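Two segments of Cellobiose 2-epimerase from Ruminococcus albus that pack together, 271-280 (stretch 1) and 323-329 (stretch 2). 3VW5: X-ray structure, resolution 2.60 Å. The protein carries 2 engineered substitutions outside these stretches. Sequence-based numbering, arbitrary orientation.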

ATOM      1  N   ASP A 271      13.388  11.156  -6.999  1.00 46.88           N
ATOM      2  CA  ASP A 271      12.963   9.763  -7.070  1.00 49.41           C
ATOM      3  C   ASP A 271      13.961   8.850  -7.798  1.00 49.04           C
ATOM      4  O   ASP A 271      14.239   7.721  -7.341  1.00 39.82           O
ATOM      5  CB  ASP A 271      11.576   9.683  -7.702  1.00 44.62           C
ATOM      6  CG  ASP A 271      10.517  10.313  -6.826  1.00 47.19           C
ATOM      7  OD1 ASP A 271      10.719  10.322  -5.591  1.00 46.85           O
ATOM      8  OD2 ASP A 271       9.495  10.799  -7.362  1.00 46.69           O
ATOM      9  N   LEU A 272      14.495   9.341  -8.919  1.00 45.43           N
ATOM     10  CA  LEU A 272      15.554   8.634  -9.627  1.00 42.79           C
ATOM     11  C   LEU A 272      16.757   8.396  -8.708  1.00 48.79           C
ATOM     12  O   LEU A 272      17.344   7.309  -8.702  1.00 48.00           O
ATOM     13  CB  LEU A 272      15.982   9.398 -10.881  1.00 41.59           C
ATOM     14  CG  LEU A 272      15.308   8.975 -12.191  1.00 49.79           C
ATOM     15  CD1 LEU A 272      15.767   9.842 -13.340  1.00 46.50           C
ATOM     16  CD2 LEU A 272      15.578   7.518 -12.503  1.00 44.77           C
ATOM     17  N   LYS A 273      17.130   9.407  -7.925  1.00 42.64           N
ATOM     18  CA  LYS A 273      18.290   9.259  -7.064  1.00 45.12           C
ATOM     19  C   LYS A 273      18.052   8.144  -6.066  1.00 44.55           C
ATOM     20  O   LYS A 273      18.955   7.367  -5.770  1.00 47.59           O
ATOM     21  CB  LYS A 273      18.618  10.562  -6.332  1.00 47.42           C
ATOM     22  CG  LYS A 273      19.445  11.532  -7.147  1.00 45.92           C
ATOM     23  CD  LYS A 273      19.650  12.819  -6.400  1.00 48.23           C
ATOM     24  CE  LYS A 273      19.942  13.956  -7.364  1.00 55.99           C
ATOM     25  NZ  LYS A 273      19.810  15.279  -6.678  1.00 62.50           N
ATOM     26  N   ILE A 274      16.830   8.079  -5.553  1.00 41.09           N
ATOM     27  CA  ILE A 274      16.439   7.037  -4.618  1.00 45.95           C
ATOM     28  C   ILE A 274      16.409   5.693  -5.345  1.00 44.84           C
ATOM     29  O   ILE A 274      16.868   4.690  -4.819  1.00 41.53           O
ATOM     30  CB  ILE A 274      15.067   7.348  -3.978  1.00 45.94           C
ATOM     31  CG1 ILE A 274      15.127   8.707  -3.263  1.00 38.85           C
ATOM     32  CG2 ILE A 274      14.623   6.208  -3.042  1.00 38.17           C
ATOM     33  CD1 ILE A 274      13.796   9.206  -2.781  1.00 39.35           C
ATOM     34  N   SER A 275      15.875   5.691  -6.563  1.00 44.32           N
ATOM     35  CA  SER A 275      15.866   4.493  -7.388  1.00 42.07           C
ATOM     36  C   SER A 275      17.259   3.928  -7.616  1.00 45.93           C
ATOM     37  O   SER A 275      17.474   2.721  -7.479  1.00 47.14           O
ATOM     38  CB  SER A 275      15.230   4.783  -8.734  1.00 42.77           C
ATOM     39  OG  SER A 275      13.830   4.674  -8.639  1.00 48.19           O
ATOM     40  N   HIS A 276      18.203   4.783  -7.994  1.00 44.54           N
ATOM     41  CA  HIS A 276      19.540   4.285  -8.276  1.00 46.65           C
ATOM     42  C   HIS A 276      20.134   3.716  -7.017  1.00 46.19           C
ATOM     43  O   HIS A 276      20.750   2.652  -7.051  1.00 49.54           O
ATOM     44  CB  HIS A 276      20.465   5.362  -8.867  1.00 45.21           C
ATOM     45  CG  HIS A 276      20.297   5.545 -10.344  1.00 50.79           C
ATOM     46  ND1 HIS A 276      20.764   4.617 -11.262  1.00 49.98           N
ATOM     47  CD2 HIS A 276      19.683   6.527 -11.062  1.00 51.19           C
ATOM     48  CE1 HIS A 276      20.452   5.036 -12.493  1.00 56.35           C
ATOM     49  NE2 HIS A 276      19.803   6.193 -12.397  1.00 48.06           N
ATOM     50  N   ASN A 277      19.934   4.419  -5.907  1.00 42.97           N
ATOM     51  CA  ASN A 277      20.449   3.956  -4.627  1.00 40.84           C
ATOM     52  C   ASN A 277      19.951   2.558  -4.265  1.00 44.47           C
ATOM     53  O   ASN A 277      20.748   1.689  -3.927  1.00 42.77           O
ATOM     54  CB  ASN A 277      20.119   4.927  -3.505  1.00 40.84           C
ATOM     55  CG  ASN A 277      21.007   4.717  -2.296  1.00 48.81           C
ATOM     56  OD1 ASN A 277      22.233   4.681  -2.421  1.00 51.06           O
ATOM     57  ND2 ASN A 277      20.399   4.550  -1.124  1.00 43.55           N
ATOM     58  N   ILE A 278      18.638   2.346  -4.350  1.00 41.61           N
ATOM     59  CA  ILE A 278      18.031   1.062  -4.008  1.00 43.65           C
ATOM     60  C   ILE A 278      18.541  -0.077  -4.893  1.00 44.15           C
ATOM     61  O   ILE A 278      18.829  -1.178  -4.409  1.00 42.16           O
ATOM     62  CB  ILE A 278      16.487   1.144  -4.053  1.00 43.41           C
ATOM     63  CG1 ILE A 278      16.007   1.970  -2.866  1.00 41.93           C
ATOM     64  CG2 ILE A 278      15.865  -0.252  -3.977  1.00 35.75           C
ATOM     65  CD1 ILE A 278      16.429   1.369  -1.537  1.00 38.92           C
ATOM     66  N   GLN A 279      18.656   0.201  -6.186  1.00 43.41           N
ATOM     67  CA  GLN A 279      19.184  -0.767  -7.140  1.00 42.61           C
ATOM     68  C   GLN A 279      20.626  -1.184  -6.818  1.00 44.28           C
ATOM     69  O   GLN A 279      20.994  -2.352  -6.979  1.00 52.16           O
ATOM     70  CB  GLN A 279      19.088  -0.204  -8.559  1.00 36.76           C
ATOM     71  CG  GLN A 279      19.566  -1.145  -9.633  1.00 38.63           C
ATOM     72  CD  GLN A 279      19.469  -0.536 -11.001  1.00 46.27           C
ATOM     73  OE1 GLN A 279      18.822  -1.089 -11.891  1.00 47.41           O
ATOM     74  NE2 GLN A 279      20.105   0.624 -11.184  1.00 49.97           N
ATOM     75  N   ASP A 280      21.434  -0.243  -6.342  1.00 42.54           N
ATOM     76  CA  ASP A 280      22.829  -0.534  -6.023  1.00 48.93           C
ATOM     77  C   ASP A 280      22.993  -1.262  -4.681  1.00 47.44           C
ATOM     78  O   ASP A 280      23.891  -2.097  -4.512  1.00 56.80           O
ATOM     79  CB  ASP A 280      23.665   0.759  -6.053  1.00 53.54           C
ATOM     80  CG  ASP A 280      25.127   0.534  -5.627  1.00 75.30           C
ATOM     81  OD1 ASP A 280      25.707   1.444  -4.969  1.00 70.98           O
ATOM     82  OD2 ASP A 280      25.698  -0.552  -5.943  1.00 80.11           O
TER
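Stretch 2 (323-329) EKFLESA

How does stretch 2 lie on stretch 1? Both are helical, and their axes come within 11.4 Å, with N-to-C directions 52° apart, so the two helices run in broadly the same direction but cross obliquely. The contact buries 299 Å² in all, and the backbones come nearest where Gln279 faces Ser328, with 7.6 Å between their CA atoms.

What does the first part of stretch 1 offer? Leu272 reaches in with its end, placing CD2 3.9 Å from CE2 of Phe325, an apolar contact. One turn on, Ser275 points toward the other helix, and its CB lies 4.0 Å from CZ of Phe325, while its backbone O approaches the edge of that ring.

Where does the Phe325 ring come to rest? It fits as a knob among Leu272, Ser275, His276 and Gln279. CE1 of His276 is 3.3 Å from CZ of Phe325, which lies over one face of the imidazole; the two rings meet obliquely, centroids 4.5 Å apart and planes at 49°.

What closes the contact at Gln279? With chi1 and chi2 both t, it places its CD 3.5 Å from CG of Lys324, 3.6 Å from CD1 of Phe325 and 3.7 Å from OG of Ser328. Lys324 and Ser328, one turn apart, both point their CA-to-CB bonds toward stretch 1.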

ATOM      1  N   GLU A 323      18.389   1.111 -19.147  1.00 57.73           N
ATOM      2  CA  GLU A 323      17.830  -0.220 -19.338  1.00 56.80           C
ATOM      3  C   GLU A 323      18.119  -1.159 -18.182  1.00 55.79           C
ATOM      4  O   GLU A 323      17.418  -2.160 -17.988  1.00 55.65           O
ATOM      5  CB  GLU A 323      18.303  -0.812 -20.671  1.00 64.71           C
ATOM      6  CG  GLU A 323      17.337  -0.490 -21.822  1.00 74.33           C
ATOM      7  CD  GLU A 323      18.012  -0.403 -23.182  1.00 88.51           C
ATOM      8  OE1 GLU A 323      19.200  -0.804 -23.301  1.00 89.51           O
ATOM      9  OE2 GLU A 323      17.350   0.078 -24.139  1.00 84.35           O
ATOM     10  N   LYS A 324      19.124  -0.822 -17.388  1.00 52.72           N
ATOM     11  CA  LYS A 324      19.462  -1.668 -16.254  1.00 55.52           C
ATOM     12  C   LYS A 324      18.308  -1.713 -15.243  1.00 50.67           C
ATOM     13  O   LYS A 324      18.135  -2.708 -14.540  1.00 50.39           O
ATOM     14  CB  LYS A 324      20.830  -1.277 -15.661  1.00 58.72           C
ATOM     15  CG  LYS A 324      20.906  -1.030 -14.166  1.00 65.35           C
ATOM     16  CD  LYS A 324      22.282  -0.424 -13.743  1.00 76.10           C
ATOM     17  CE  LYS A 324      22.404   1.111 -14.063  1.00 84.34           C
ATOM     18  NZ  LYS A 324      23.596   1.826 -13.434  1.00 66.34           N
ATOM     19  N   PHE A 325      17.484  -0.667 -15.220  1.00 50.59           N
ATOM     20  CA  PHE A 325      16.297  -0.650 -14.355  1.00 48.22           C
ATOM     21  C   PHE A 325      15.304  -1.719 -14.803  1.00 49.98           C
ATOM     22  O   PHE A 325      14.708  -2.448 -13.983  1.00 47.22           O
ATOM     23  CB  PHE A 325      15.624   0.725 -14.356  1.00 45.66           C
ATOM     24  CG  PHE A 325      16.292   1.744 -13.463  1.00 45.02           C
ATOM     25  CD1 PHE A 325      16.653   1.429 -12.166  1.00 43.28           C
ATOM     26  CD2 PHE A 325      16.543   3.029 -13.925  1.00 48.88           C
ATOM     27  CE1 PHE A 325      17.254   2.376 -11.344  1.00 41.99           C
ATOM     28  CE2 PHE A 325      17.144   3.983 -13.107  1.00 46.55           C
ATOM     29  CZ  PHE A 325      17.504   3.655 -11.814  1.00 43.89           C
ATOM     30  N   LEU A 326      15.148  -1.812 -16.119  1.00 53.63           N
ATOM     31  CA  LEU A 326      14.314  -2.822 -16.757  1.00 49.34           C
ATOM     32  C   LEU A 326      14.774  -4.242 -16.431  1.00 50.14           C
ATOM     33  O   LEU A 326      13.972  -5.095 -16.054  1.00 51.72           O
ATOM     34  CB  LEU A 326      14.355  -2.619 -18.259  1.00 48.33           C
ATOM     35  CG  LEU A 326      12.989  -2.689 -18.911  1.00 57.89           C
ATOM     36  CD1 LEU A 326      11.902  -2.520 -17.858  1.00 59.88           C
ATOM     37  CD2 LEU A 326      12.896  -1.618 -19.975  1.00 61.93           C
ATOM     38  N   GLU A 327      16.069  -4.498 -16.602  1.00 53.36           N
ATOM     39  CA  GLU A 327      16.636  -5.791 -16.245  1.00 52.21           C
ATOM     40  C   GLU A 327      16.381  -6.119 -14.779  1.00 49.36           C
ATOM     41  O   GLU A 327      15.982  -7.238 -14.447  1.00 51.14           O
ATOM     42  CB  GLU A 327      18.132  -5.845 -16.561  1.00 61.30           C
ATOM     43  CG  GLU A 327      18.450  -6.441 -17.941  1.00 73.09           C
ATOM     44  CD  GLU A 327      19.035  -5.422 -18.920  1.00 81.13           C
ATOM     45  OE1 GLU A 327      18.342  -5.114 -19.926  1.00 82.21           O
ATOM     46  OE2 GLU A 327      20.186  -4.942 -18.695  1.00 71.88           O
ATOM     47  N   SER A 328      16.583  -5.144 -13.898  1.00 48.37           N
ATOM     48  CA  SER A 328      16.302  -5.360 -12.479  1.00 45.66           C
ATOM     49  C   SER A 328      14.844  -5.773 -12.261  1.00 47.71           C
ATOM     50  O   SER A 328      14.562  -6.725 -11.529  1.00 43.36           O
ATOM     51  CB  SER A 328      16.622  -4.109 -11.667  1.00 40.94           C
ATOM     52  OG  SER A 328      18.001  -3.820 -11.718  1.00 42.48           O
ATOM     53  N   ALA A 329      13.925  -5.050 -12.901  1.00 45.20           N
ATOM     54  CA  ALA A 329      12.509  -5.397 -12.860  1.00 41.64           C
ATOM     55  C   ALA A 329      12.314  -6.868 -13.199  1.00 45.92           C
ATOM     56  O   ALA A 329      11.682  -7.608 -12.433  1.00 44.94           O
ATOM     57  CB  ALA A 329      11.719  -4.527 -13.824  1.00 41.54           C
TER